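Local atomic coordinates of transcriptional regulator, MarR family (Bacillus cereus, PDB entry 4XRF), a protein that probably binds DNA and regulates transcription as a winged helix-turn-helix factor of the MarR family. Residues Q74-R79 / K98-E103. Residues are numbered along the deposited sequence; the frame is centred on the assembly and turned at random.
Sequences QELVER and KARVEE. With PO4 (phosphate ion), chain I.
Gln74, Leu76 and Arg100 join the turn that leads from helix 61-73 into strand 77-81 to the first half of helix 95-106, with the backbones nearest at Leu76 and Lys98, whose CA atoms lie 7.6 Å apart. Arg100 spans the gap. Its CG lies anti to the backbone N (chi1 -172°), and bends at chi2 and chi3 fold the chain round so that the guanidinium reaches Gln74. The grip is end-on: NH1 and NH2 both donate to the single atom Gln74 OE1, with NH2 to OE1 at 2.8 Å and NH1 to OE1 at 2.9 Å. OE1 sits in the guanidinium plane between the two donors. Because one atom serves both, neither hydrogen bond is straight; the N-H...O angle is 144° at NH2. The amide and guanidinium planes are turned 34° apart. Leu76 CD1 lies over one face of the guanidinium, toward its rim, 3.8 Å from NH1. Its other methyl, CD2, packs against Arg100 CB at 3.9 Å. A phosphate, probably from the crystallisation liquor, takes another edge through two nearly straight bonds. Arg100 NH2 donates to its O1 at 2.6 Å, and NE donates to O2 at 3.1 Å. Arg100 of the second subunit also binds this phosphate, so the anion bridges the two arginines and probably offsets their charge. Further bonds fix both groups: NH1 donates to Thr29 O, while Gln74 NE2 donates to Gly30 O and to Gln27 O of the second subunit. Glu75, just beyond helix 61-73, takes a positive phi in a Schellman motif, and the chain then turns toward the strand. This contact ties the start of the wing hairpin to the helix that follows it, at a subunit interface of the MarR-type winged helix-turn-helix fold.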
loop_
_atom_site.group_PDB
_atom_site.type_symbol
_atom_site.label_atom_id
_atom_site.label_comp_id
_atom_site.label_asym_id
_atom_site.label_seq_id
_atom_site.Cartn_x
_atom_site.Cartn_y
_atom_site.Cartn_z
ATOM N N GLN A 74 15.573 13.339 -10.298
ATOM C CA GLN A 74 14.661 14.497 -10.411
ATOM C C GLN A 74 15.430 15.813 -10.566
ATOM O O GLN A 74 14.815 16.863 -10.739
ATOM C CB GLN A 74 13.709 14.606 -9.202
ATOM C CG GLN A 74 12.712 13.475 -9.022
ATOM C CD GLN A 74 11.489 13.915 -8.232
ATOM O OE1 GLN A 74 10.862 14.937 -8.548
ATOM N NE2 GLN A 74 11.131 13.143 -7.210
ATOM N N GLU A 75 16.759 15.758 -10.455
ATOM C CA GLU A 75 17.644 16.916 -10.678
ATOM C C GLU A 75 17.499 17.961 -9.574
ATOM O O GLU A 75 17.663 19.164 -9.810
ATOM C CB GLU A 75 17.370 17.551 -12.055
ATOM C CG GLU A 75 18.076 16.858 -13.212
ATOM C CD GLU A 75 17.466 17.195 -14.562
ATOM O OE1 GLU A 75 16.701 18.182 -14.667
ATOM O OE2 GLU A 75 17.747 16.464 -15.535
ATOM N N LEU A 76 17.171 17.507 -8.372
ATOM C CA LEU A 76 16.863 18.433 -7.290
ATOM C C LEU A 76 18.075 18.720 -6.402
ATOM O O LEU A 76 18.114 19.738 -5.715
ATOM C CB LEU A 76 15.663 17.942 -6.466
ATOM C CG LEU A 76 14.344 17.725 -7.230
ATOM C CD1 LEU A 76 13.263 17.150 -6.314
ATOM C CD2 LEU A 76 13.860 19.020 -7.886
ATOM N N VAL A 77 19.031 17.797 -6.397
ATOM C CA VAL A 77 20.295 17.982 -5.679
ATOM C C VAL A 77 21.454 17.606 -6.592
ATOM O O VAL A 77 21.244 16.942 -7.606
ATOM C CB VAL A 77 20.381 17.123 -4.384
ATOM C CG1 VAL A 77 19.222 17.422 -3.432
ATOM C CG2 VAL A 77 20.453 15.632 -4.702
ATOM N N GLU A 78 22.660 18.052 -6.230
ATOM C CA GLU A 78 23.877 17.581 -6.864
ATOM C C GLU A 78 24.773 16.921 -5.808
ATOM O O GLU A 78 24.852 17.383 -4.660
ATOM C CB GLU A 78 24.591 18.741 -7.561
ATOM C CG GLU A 78 25.434 18.340 -8.762
ATOM C CD GLU A 78 25.252 19.298 -9.927
ATOM O OE1 GLU A 78 24.170 19.287 -10.549
ATOM O OE2 GLU A 78 26.187 20.066 -10.222
ATOM N N ARG A 79 25.410 15.820 -6.194
ATOM C CA ARG A 79 26.363 15.123 -5.356
ATOM C C ARG A 79 27.737 15.339 -5.969
ATOM O O ARG A 79 27.899 15.295 -7.187
ATOM C CB ARG A 79 26.058 13.627 -5.299
ATOM C CG ARG A 79 27.127 12.784 -4.603
ATOM C CD ARG A 79 26.555 11.428 -4.211
ATOM N NE ARG A 79 26.052 10.706 -5.379
ATOM C CZ ARG A 79 25.103 9.777 -5.358
ATOM N NH1 ARG A 79 24.493 9.433 -4.221
ATOM N NH2 ARG A 79 24.762 9.191 -6.497
ATOM N N LYS A 98 15.644 23.994 -4.924
ATOM C CA LYS A 98 15.207 25.121 -4.086
ATOM C C LYS A 98 13.795 25.567 -4.427
ATOM O O LYS A 98 12.982 25.790 -3.527
ATOM C CB LYS A 98 16.176 26.305 -4.164
ATOM C CG LYS A 98 15.978 27.315 -3.043
ATOM N N ALA A 99 13.494 25.688 -5.720
ATOM C CA ALA A 99 12.136 26.000 -6.150
ATOM C C ALA A 99 11.152 24.890 -5.741
ATOM O O ALA A 99 10.038 25.176 -5.301
ATOM C CB ALA A 99 12.086 26.250 -7.656
ATOM N N ARG A 100 11.560 23.628 -5.869
ATOM C CA ARG A 100 10.675 22.520 -5.492
ATOM C C ARG A 100 10.324 22.528 -3.996
ATOM O O ARG A 100 9.170 22.327 -3.640
ATOM C CB ARG A 100 11.243 21.147 -5.893
ATOM C CG ARG A 100 10.246 20.006 -5.693
ATOM C CD ARG A 100 9.158 19.950 -6.784
ATOM N NE ARG A 100 9.724 19.378 -7.997
ATOM C CZ ARG A 100 9.940 18.074 -8.192
ATOM N NH1 ARG A 100 9.588 17.175 -7.276
ATOM N NH2 ARG A 100 10.520 17.659 -9.312
ATOM N N VAL A 101 11.309 22.770 -3.129
ATOM C CA VAL A 101 11.048 22.738 -1.691
ATOM C C VAL A 101 10.079 23.867 -1.250
ATOM O O VAL A 101 9.159 23.625 -0.458
ATOM C CB VAL A 101 12.355 22.594 -0.848
ATOM C CG1 VAL A 101 13.216 23.849 -0.891
ATOM C CG2 VAL A 101 12.047 22.171 0.576
ATOM N N GLU A 102 10.233 25.060 -1.827
ATOM C CA GLU A 102 9.312 26.180 -1.579
ATOM C C GLU A 102 7.896 25.897 -2.080
ATOM O O GLU A 102 6.914 26.149 -1.374
ATOM C CB GLU A 102 9.837 27.471 -2.208
ATOM C CG GLU A 102 11.125 27.985 -1.581
ATOM C CD GLU A 102 11.669 29.224 -2.275
ATOM O OE1 GLU A 102 10.869 29.998 -2.846
ATOM O OE2 GLU A 102 12.897 29.432 -2.245
ATOM N N GLU A 103 7.795 25.379 -3.300
ATOM C CA GLU A 103 6.521 24.941 -3.857
ATOM C C GLU A 103 5.871 23.852 -2.984
ATOM O O GLU A 103 4.695 23.946 -2.651
ATOM C CB GLU A 103 6.738 24.459 -5.293
ATOM C CG GLU A 103 5.567 23.716 -5.925
ATOM C CD GLU A 103 6.011 22.943 -7.160
ATOM O OE1 GLU A 103 6.100 23.566 -8.245
ATOM O OE2 GLU A 103 6.286 21.720 -7.039
HETATM P P PO4 I . 10.593 20.606 -11.448
HETATM O O1 PO4 I . 11.344 19.324 -11.185
HETATM O O2 PO4 I . 10.460 21.396 -10.199
HETATM O O3 PO4 I . 9.195 20.236 -11.989
HETATM O O4 PO4 I . 11.295 21.392 -12.548
#